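Local coordinates for protein RNA-dependent RNA Polymerase (Bombyx mori cytoplasmic polyhedrosis virus, PDB 6TZ0) that catalyses RNA-templated RNA synthesis, making plus strands in transcription and complementary minus strands in genome replication of this double-stranded RNA virus, at residues C574-M587 and V599-L611. Residues are numbered along the deposited sequence; the frame is centred on the assembly and turned at random.
Sequences CTVPRFGPYYAKNM and VKYVNAAWQACAL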
ATOM      1  N   CYS A 574     -27.252   8.665  -0.438  1.00 28.16           N
ATOM      2  CA  CYS A 574     -27.454   7.505   0.417  1.00 28.16           C
ATOM      3  C   CYS A 574     -28.156   7.893   1.716  1.00 28.16           C
ATOM      4  O   CYS A 574     -28.524   9.046   1.939  1.00 28.16           O
ATOM      5  CB  CYS A 574     -26.125   6.805   0.697  1.00 28.16           C
ATOM      6  SG  CYS A 574     -24.933   7.751   1.645  1.00 28.16           S
ATOM      7  N   THR A 575     -28.366   6.900   2.582  1.00 30.14           N
ATOM      8  CA  THR A 575     -28.999   7.097   3.889  1.00 30.14           C
ATOM      9  C   THR A 575     -28.244   6.217   4.884  1.00 30.14           C
ATOM     10  O   THR A 575     -28.608   5.058   5.103  1.00 30.14           O
ATOM     11  CB  THR A 575     -30.482   6.750   3.837  1.00 30.14           C
ATOM     12  OG1 THR A 575     -31.114   7.510   2.802  1.00 30.14           O
ATOM     13  CG2 THR A 575     -31.162   7.084   5.156  1.00 30.14           C
ATOM     14  N   VAL A 576     -27.184   6.764   5.468  1.00 26.35           N
ATOM     15  CA  VAL A 576     -26.320   6.021   6.386  1.00 26.35           C
ATOM     16  C   VAL A 576     -26.182   6.811   7.679  1.00 26.35           C
ATOM     17  O   VAL A 576     -25.513   7.850   7.693  1.00 26.35           O
ATOM     18  CB  VAL A 576     -24.932   5.752   5.778  1.00 26.35           C
ATOM     19  CG1 VAL A 576     -24.022   5.076   6.791  1.00 26.35           C
ATOM     20  CG2 VAL A 576     -25.032   4.898   4.533  1.00 26.35           C
ATOM     21  N   PRO A 577     -26.796   6.387   8.774  1.00 24.76           N
ATOM     22  CA  PRO A 577     -26.468   6.973  10.072  1.00 24.76           C
ATOM     23  C   PRO A 577     -25.361   6.180  10.748  1.00 24.76           C
ATOM     24  O   PRO A 577     -25.124   5.011  10.436  1.00 24.76           O
ATOM     25  CB  PRO A 577     -27.781   6.846  10.847  1.00 24.76           C
ATOM     26  CG  PRO A 577     -28.372   5.599  10.310  1.00 24.76           C
ATOM     27  CD  PRO A 577     -27.990   5.530   8.855  1.00 24.76           C
ATOM     28  N   ARG A 578     -24.680   6.857  11.674  1.00 26.02           N
ATOM     29  CA  ARG A 578     -23.730   6.255  12.613  1.00 26.02           C
ATOM     30  C   ARG A 578     -22.556   5.589  11.886  1.00 26.02           C
ATOM     31  O   ARG A 578     -22.426   4.368  11.850  1.00 26.02           O
ATOM     32  CB  ARG A 578     -24.423   5.248  13.546  1.00 26.02           C
ATOM     33  CG  ARG A 578     -25.042   5.824  14.800  1.00 26.02           C
ATOM     34  CD  ARG A 578     -26.293   6.585  14.497  1.00 26.02           C
ATOM     35  NE  ARG A 578     -27.042   6.943  15.682  1.00 26.02           N
ATOM     36  CZ  ARG A 578     -28.110   7.725  15.652  1.00 26.02           C
ATOM     37  NH1 ARG A 578     -28.754   8.000  16.765  1.00 26.02           N
ATOM     38  NH2 ARG A 578     -28.526   8.232  14.505  1.00 26.02           N
ATOM     39  N   PHE A 579     -21.721   6.420  11.266  1.00 25.63           N
ATOM     40  CA  PHE A 579     -20.495   5.868  10.701  1.00 25.63           C
ATOM     41  C   PHE A 579     -19.345   5.863  11.702  1.00 25.63           C
ATOM     42  O   PHE A 579     -18.861   4.799  12.084  1.00 25.63           O
ATOM     43  CB  PHE A 579     -20.098   6.605   9.419  1.00 25.63           C
ATOM     44  CG  PHE A 579     -18.718   6.270   8.936  1.00 25.63           C
ATOM     45  CD1 PHE A 579     -18.380   4.976   8.584  1.00 25.63           C
ATOM     46  CD2 PHE A 579     -17.771   7.265   8.790  1.00 25.63           C
ATOM     47  CE1 PHE A 579     -17.106   4.678   8.141  1.00 25.63           C
ATOM     48  CE2 PHE A 579     -16.505   6.971   8.339  1.00 25.63           C
ATOM     49  CZ  PHE A 579     -16.173   5.679   8.011  1.00 25.63           C
ATOM     50  N   GLY A 580     -18.889   7.020  12.135  1.00 25.04           N
ATOM     51  CA  GLY A 580     -17.782   7.035  13.058  1.00 25.04           C
ATOM     52  C   GLY A 580     -18.164   7.657  14.375  1.00 25.04           C
ATOM     53  O   GLY A 580     -18.882   7.076  15.189  1.00 25.04           O
ATOM     54  N   PRO A 581     -17.647   8.860  14.618  1.00 23.22           N
ATOM     55  CA  PRO A 581     -18.247   9.742  15.615  1.00 23.22           C
ATOM     56  C   PRO A 581     -19.424  10.538  15.082  1.00 23.22           C
ATOM     57  O   PRO A 581     -19.950  11.392  15.801  1.00 23.22           O
ATOM     58  CB  PRO A 581     -17.084  10.664  15.979  1.00 23.22           C
ATOM     59  CG  PRO A 581     -16.268  10.720  14.758  1.00 23.22           C
ATOM     60  CD  PRO A 581     -16.367   9.380  14.117  1.00 23.22           C
ATOM     61  N   TYR A 582     -19.843  10.274  13.850  1.00 22.59           N
ATOM     62  CA  TYR A 582     -20.844  11.060  13.156  1.00 22.59           C
ATOM     63  C   TYR A 582     -22.195  10.375  13.230  1.00 22.59           C
ATOM     64  O   TYR A 582     -22.288   9.155  13.347  1.00 22.59           O
ATOM     65  CB  TYR A 582     -20.455  11.259  11.696  1.00 22.59           C
ATOM     66  CG  TYR A 582     -19.132  11.942  11.531  1.00 22.59           C
ATOM     67  CD1 TYR A 582     -19.008  13.302  11.733  1.00 22.59           C
ATOM     68  CD2 TYR A 582     -18.009  11.223  11.163  1.00 22.59           C
ATOM     69  CE1 TYR A 582     -17.802  13.928  11.583  1.00 22.59           C
ATOM     70  CE2 TYR A 582     -16.797  11.839  11.010  1.00 22.59           C
ATOM     71  CZ  TYR A 582     -16.700  13.193  11.222  1.00 22.59           C
ATOM     72  OH  TYR A 582     -15.492  13.815  11.071  1.00 22.59           O
ATOM     73  N   TYR A 583     -23.245  11.183  13.149  1.00 22.79           N
ATOM     74  CA  TYR A 583     -24.613  10.702  13.208  1.00 22.79           C
ATOM     75  C   TYR A 583     -25.477  11.651  12.398  1.00 22.79           C
ATOM     76  O   TYR A 583     -25.155  12.832  12.261  1.00 22.79           O
ATOM     77  CB  TYR A 583     -25.097  10.558  14.662  1.00 22.79           C
ATOM     78  CG  TYR A 583     -24.879  11.775  15.535  1.00 22.79           C
ATOM     79  CD1 TYR A 583     -23.700  11.928  16.250  1.00 22.79           C
ATOM     80  CD2 TYR A 583     -25.850  12.761  15.658  1.00 22.79           C
ATOM     81  CE1 TYR A 583     -23.481  13.027  17.041  1.00 22.79           C
ATOM     82  CE2 TYR A 583     -25.637  13.870  16.456  1.00 22.79           C
ATOM     83  CZ  TYR A 583     -24.452  13.992  17.147  1.00 22.79           C
ATOM     84  OH  TYR A 583     -24.217  15.079  17.946  1.00 22.79           O
ATOM     85  N   ALA A 584     -26.558  11.116  11.842  1.00 23.19           N
ATOM     86  CA  ALA A 584     -27.403  11.876  10.931  1.00 23.19           C
ATOM     87  C   ALA A 584     -28.201  12.924  11.692  1.00 23.19           C
ATOM     88  O   ALA A 584     -28.773  12.635  12.745  1.00 23.19           O
ATOM     89  CB  ALA A 584     -28.339  10.938  10.180  1.00 23.19           C
ATOM     90  N   LYS A 585     -28.242  14.142  11.156  1.00 23.19           N
ATOM     91  CA  LYS A 585     -28.886  15.251  11.842  1.00 23.19           C
ATOM     92  C   LYS A 585     -29.175  16.367  10.854  1.00 23.19           C
ATOM     93  O   LYS A 585     -28.628  16.402   9.752  1.00 23.19           O
ATOM     94  CB  LYS A 585     -28.024  15.782  12.988  1.00 23.19           C
ATOM     95  CG  LYS A 585     -26.716  16.421  12.587  1.00 23.19           C
ATOM     96  CD  LYS A 585     -26.026  16.931  13.833  1.00 23.19           C
ATOM     97  CE  LYS A 585     -24.775  17.715  13.521  1.00 23.19           C
ATOM     98  NZ  LYS A 585     -23.687  16.867  13.006  1.00 23.19           N
ATOM     99  N   ASN A 586     -30.051  17.279  11.267  1.00 22.93           N
ATOM    100  CA  ASN A 586     -30.286  18.498  10.510  1.00 22.93           C
ATOM    101  C   ASN A 586     -29.134  19.466  10.719  1.00 22.93           C
ATOM    102  O   ASN A 586     -28.601  19.606  11.820  1.00 22.93           O
ATOM    103  CB  ASN A 586     -31.590  19.169  10.924  1.00 22.93           C
ATOM    104  CG  ASN A 586     -32.805  18.393  10.499  1.00 22.93           C
ATOM    105  OD1 ASN A 586     -32.846  17.828   9.413  1.00 22.93           O
ATOM    106  ND2 ASN A 586     -33.811  18.363  11.357  1.00 22.93           N
ATOM    107  N   MET A 587     -28.776  20.164   9.651  1.00 25.00           N
ATOM    108  CA  MET A 587     -27.516  20.883   9.593  1.00 25.00           C
ATOM    109  C   MET A 587     -27.736  22.179   8.834  1.00 25.00           C
ATOM    110  O   MET A 587     -28.382  22.173   7.786  1.00 25.00           O
ATOM    111  CB  MET A 587     -26.471  19.995   8.915  1.00 25.00           C
ATOM    112  CG  MET A 587     -25.071  20.527   8.794  1.00 25.00           C
ATOM    113  SD  MET A 587     -24.065  19.212   8.083  1.00 25.00           S
ATOM    114  CE  MET A 587     -22.534  20.063   7.757  1.00 25.00           C
ATOM    115  N   VAL A 599     -31.715  24.619   5.999  1.00 19.63           N
ATOM    116  CA  VAL A 599     -31.520  23.486   6.896  1.00 19.63           C
ATOM    117  C   VAL A 599     -31.815  22.217   6.116  1.00 19.63           C
ATOM    118  O   VAL A 599     -32.925  22.045   5.603  1.00 19.63           O
ATOM    119  CB  VAL A 599     -32.401  23.573   8.153  1.00 19.63           C
ATOM    120  CG1 VAL A 599     -32.304  22.300   8.945  1.00 19.63           C
ATOM    121  CG2 VAL A 599     -31.977  24.742   9.018  1.00 19.63           C
ATOM    122  N   LYS A 600     -30.825  21.341   6.006  1.00 21.78           N
ATOM    123  CA  LYS A 600     -30.984  20.068   5.327  1.00 21.78           C
ATOM    124  C   LYS A 600     -30.617  18.932   6.263  1.00 21.78           C
ATOM    125  O   LYS A 600     -29.859  19.108   7.217  1.00 21.78           O
ATOM    126  CB  LYS A 600     -30.134  19.981   4.057  1.00 21.78           C
ATOM    127  CG  LYS A 600     -30.543  20.959   2.981  1.00 21.78           C
ATOM    128  CD  LYS A 600     -31.918  20.635   2.443  1.00 21.78           C
ATOM    129  CE  LYS A 600     -32.270  21.520   1.268  1.00 21.78           C
ATOM    130  NZ  LYS A 600     -32.511  22.925   1.681  1.00 21.78           N
ATOM    131  N   TYR A 601     -31.181  17.767   5.978  1.00 21.92           N
ATOM    132  CA  TYR A 601     -30.874  16.551   6.714  1.00 21.92           C
ATOM    133  C   TYR A 601     -29.655  15.896   6.081  1.00 21.92           C
ATOM    134  O   TYR A 601     -29.680  15.539   4.900  1.00 21.92           O
ATOM    135  CB  TYR A 601     -32.074  15.614   6.687  1.00 21.92           C
ATOM    136  CG  TYR A 601     -31.958  14.392   7.557  1.00 21.92           C
ATOM    137  CD1 TYR A 601     -32.225  14.461   8.914  1.00 21.92           C
ATOM    138  CD2 TYR A 601     -31.592  13.171   7.022  1.00 21.92           C
ATOM    139  CE1 TYR A 601     -32.131  13.350   9.712  1.00 21.92           C
ATOM    140  CE2 TYR A 601     -31.492  12.054   7.811  1.00 21.92           C
ATOM    141  CZ  TYR A 601     -31.764  12.149   9.153  1.00 21.92           C
ATOM    142  OH  TYR A 601     -31.670  11.034   9.945  1.00 21.92           O
ATOM    143  N   VAL A 602     -28.584  15.755   6.854  1.00 21.59           N
ATOM    144  CA  VAL A 602     -27.307  15.263   6.356  1.00 21.59           C
ATOM    145  C   VAL A 602     -26.965  13.988   7.111  1.00 21.59           C
ATOM    146  O   VAL A 602     -26.912  13.995   8.344  1.00 21.59           O
ATOM    147  CB  VAL A 602     -26.198  16.314   6.534  1.00 21.59           C
ATOM    148  CG1 VAL A 602     -24.884  15.797   6.013  1.00 21.59           C
ATOM    149  CG2 VAL A 602     -26.568  17.614   5.851  1.00 21.59           C
ATOM    150  N   ASN A 603     -26.728  12.899   6.382  1.00 23.45           N
ATOM    151  CA  ASN A 603     -26.409  11.644   7.045  1.00 23.45           C
ATOM    152  C   ASN A 603     -24.930  11.605   7.434  1.00 23.45           C
ATOM    153  O   ASN A 603     -24.174  12.543   7.183  1.00 23.45           O
ATOM    154  CB  ASN A 603     -26.821  10.449   6.181  1.00 23.45           C
ATOM    155  CG  ASN A 603     -26.166  10.429   4.815  1.00 23.45           C
ATOM    156  OD1 ASN A 603     -25.405  11.303   4.460  1.00 23.45           O
ATOM    157  ND2 ASN A 603     -26.449   9.395   4.051  1.00 23.45           N
ATOM    158  N   ALA A 604     -24.510  10.493   8.044  1.00 22.72           N
ATOM    159  CA  ALA A 604     -23.185  10.423   8.653  1.00 22.72           C
ATOM    160  C   ALA A 604     -22.080  10.316   7.611  1.00 22.72           C
ATOM    161  O   ALA A 604     -21.010  10.923   7.765  1.00 22.72           O
ATOM    162  CB  ALA A 604     -23.118   9.235   9.607  1.00 22.72           C
ATOM    163  N   ALA A 605     -22.320   9.538   6.555  1.00 22.81           N
ATOM    164  CA  ALA A 605     -21.303   9.298   5.540  1.00 22.81           C
ATOM    165  C   ALA A 605     -20.977  10.556   4.755  1.00 22.81           C
ATOM    166  O   ALA A 605     -19.822  10.771   4.384  1.00 22.81           O
ATOM    167  CB  ALA A 605     -21.767   8.200   4.593  1.00 22.81           C
ATOM    168  N   TRP A 606     -21.971  11.409   4.527  1.00 21.90           N
ATOM    169  CA  TRP A 606     -21.738  12.629   3.770  1.00 21.90           C
ATOM    170  C   TRP A 606     -21.023  13.670   4.622  1.00 21.90           C
ATOM    171  O   TRP A 606     -20.202  14.438   4.108  1.00 21.90           O
ATOM    172  CB  TRP A 606     -23.079  13.087   3.194  1.00 21.90           C
ATOM    173  CG  TRP A 606     -23.152  14.315   2.388  1.00 21.90           C
ATOM    174  CD1 TRP A 606     -22.195  14.820   1.571  1.00 21.90           C
ATOM    175  CD2 TRP A 606     -24.337  15.057   2.115  1.00 21.90           C
ATOM    176  NE1 TRP A 606     -22.671  15.915   0.906  1.00 21.90           N
ATOM    177  CE2 TRP A 606     -23.994  16.074   1.214  1.00 21.90           C
ATOM    178  CE3 TRP A 606     -25.651  14.985   2.582  1.00 21.90           C
ATOM    179  CZ2 TRP A 606     -24.909  17.018   0.776  1.00 21.90           C
ATOM    180  CZ3 TRP A 606     -26.556  15.927   2.149  1.00 21.90           C
ATOM    181  CH2 TRP A 606     -26.182  16.927   1.256  1.00 21.90           C
ATOM    182  N   GLN A 607     -21.230  13.626   5.942  1.00 22.38           N
ATOM    183  CA  GLN A 607     -20.416  14.412   6.866  1.00 22.38           C
ATOM    184  C   GLN A 607     -18.961  13.969   6.836  1.00 22.38           C
ATOM    185  O   GLN A 607     -18.049  14.804   6.778  1.00 22.38           O
ATOM    186  CB  GLN A 607     -20.948  14.286   8.290  1.00 22.38           C
ATOM    187  CG  GLN A 607     -22.297  14.885   8.525  1.00 22.38           C
ATOM    188  CD  GLN A 607     -22.776  14.657   9.929  1.00 22.38           C
ATOM    189  OE1 GLN A 607     -22.058  14.116  10.756  1.00 22.38           O
ATOM    190  NE2 GLN A 607     -24.017  15.015  10.193  1.00 22.38           N
ATOM    191  N   ALA A 608     -18.728  12.652   6.877  1.00 23.07           N
ATOM    192  CA  ALA A 608     -17.361  12.134   6.867  1.00 23.07           C
ATOM    193  C   ALA A 608     -16.651  12.437   5.557  1.00 23.07           C
ATOM    194  O   ALA A 608     -15.488  12.854   5.560  1.00 23.07           O
ATOM    195  CB  ALA A 608     -17.365  10.630   7.125  1.00 23.07           C
ATOM    196  N   CYS A 609     -17.343  12.264   4.432  1.00 22.11           N
ATOM    197  CA  CYS A 609     -16.727  12.512   3.137  1.00 22.11           C
ATOM    198  C   CYS A 609     -16.472  13.994   2.907  1.00 22.11           C
ATOM    199  O   CYS A 609     -15.438  14.362   2.343  1.00 22.11           O
ATOM    200  CB  CYS A 609     -17.596  11.935   2.026  1.00 22.11           C
ATOM    201  SG  CYS A 609     -17.655  10.150   2.043  1.00 22.11           S
ATOM    202  N   ALA A 610     -17.374  14.862   3.368  1.00 22.72           N
ATOM    203  CA  ALA A 610     -17.154  16.292   3.201  1.00 22.72           C
ATOM    204  C   ALA A 610     -16.033  16.791   4.099  1.00 22.72           C
ATOM    205  O   ALA A 610     -15.243  17.651   3.691  1.00 22.72           O
ATOM    206  CB  ALA A 610     -18.443  17.049   3.485  1.00 22.72           C
ATOM    207  N   LEU A 611     -15.932  16.248   5.315  1.00 24.16           N
ATOM    208  CA  LEU A 611     -14.857  16.656   6.206  1.00 24.16           C
ATOM    209  C   LEU A 611     -13.512  16.133   5.732  1.00 24.16           C
ATOM    210  O   LEU A 611     -12.489  16.792   5.938  1.00 24.16           O
ATOM    211  CB  LEU A 611     -15.167  16.192   7.630  1.00 24.16           C
ATOM    212  CG  LEU A 611     -14.330  16.731   8.790  1.00 24.16           C
ATOM    213  CD1 LEU A 611     -15.210  16.926   9.996  1.00 24.16           C
ATOM    214  CD2 LEU A 611     -13.201  15.798   9.155  1.00 24.16           C
TER
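Tyr582 lies along the first turns of helix 604-611. Its ring passes over Ala608, whose CA sits over one face, and its CE2 is 4.1 Å from Ala608 CB. CG of Tyr582 is anti to the carbonyl carbon (chi1 -59°), which carries the ring along the helix until OH meets the Leu611 methyl groups. Gln607 comes to the other end of the ring, with OE1 3.3 Å from Tyr582 CD1 and the amide plane 79° from the ring plane. Gln607 NE2 gives a weak hydrogen bond to Tyr583 O, 3.2 Å away. Phe579 CD2 lies 3.8 Å from Ala608 CB. Ala604 CB packs against the loop, against Tyr582 CB and Phe579 CB.

Ala604 N donates to Val576 O at 2.8 Å, so the loop grips the first turn of the helix. Asn603 is the N-cap: its OD1 takes a weak bond from Trp606 N, while ND2 gives a weak bond to Cys574 SG. Before the cap, Lys585 and Met587 form hydrogen-bonded antiparallel pairs with Val602 and Lys600. Met587, extended from a CG anti to N (chi1 -178°), brings SD to 3.7 Å from Val602 CG2. On the other face of the sheet, Asn586 OD1 lies at the edge of the Tyr601 ring, in plane. Tyr601 also sets its OH against Ala584 CB.

Further out, Phe579 stacks on Phe498, and helix 464-469 touches Tyr582 and Leu611 through Ile466. Lys600 NZ is salt-bridged to Glu591. Arg578 NH1 makes weak hydrogen bonds to the carbonyl oxygens of Thr179 and Ile176 of the neighbouring Viral structural protein 4 chain. The whole is a beta hairpin, strands 585-591 and 598-602, at one side of a four-stranded antiparallel sheet, running into an Asn-capped helix within the central polymerase domain.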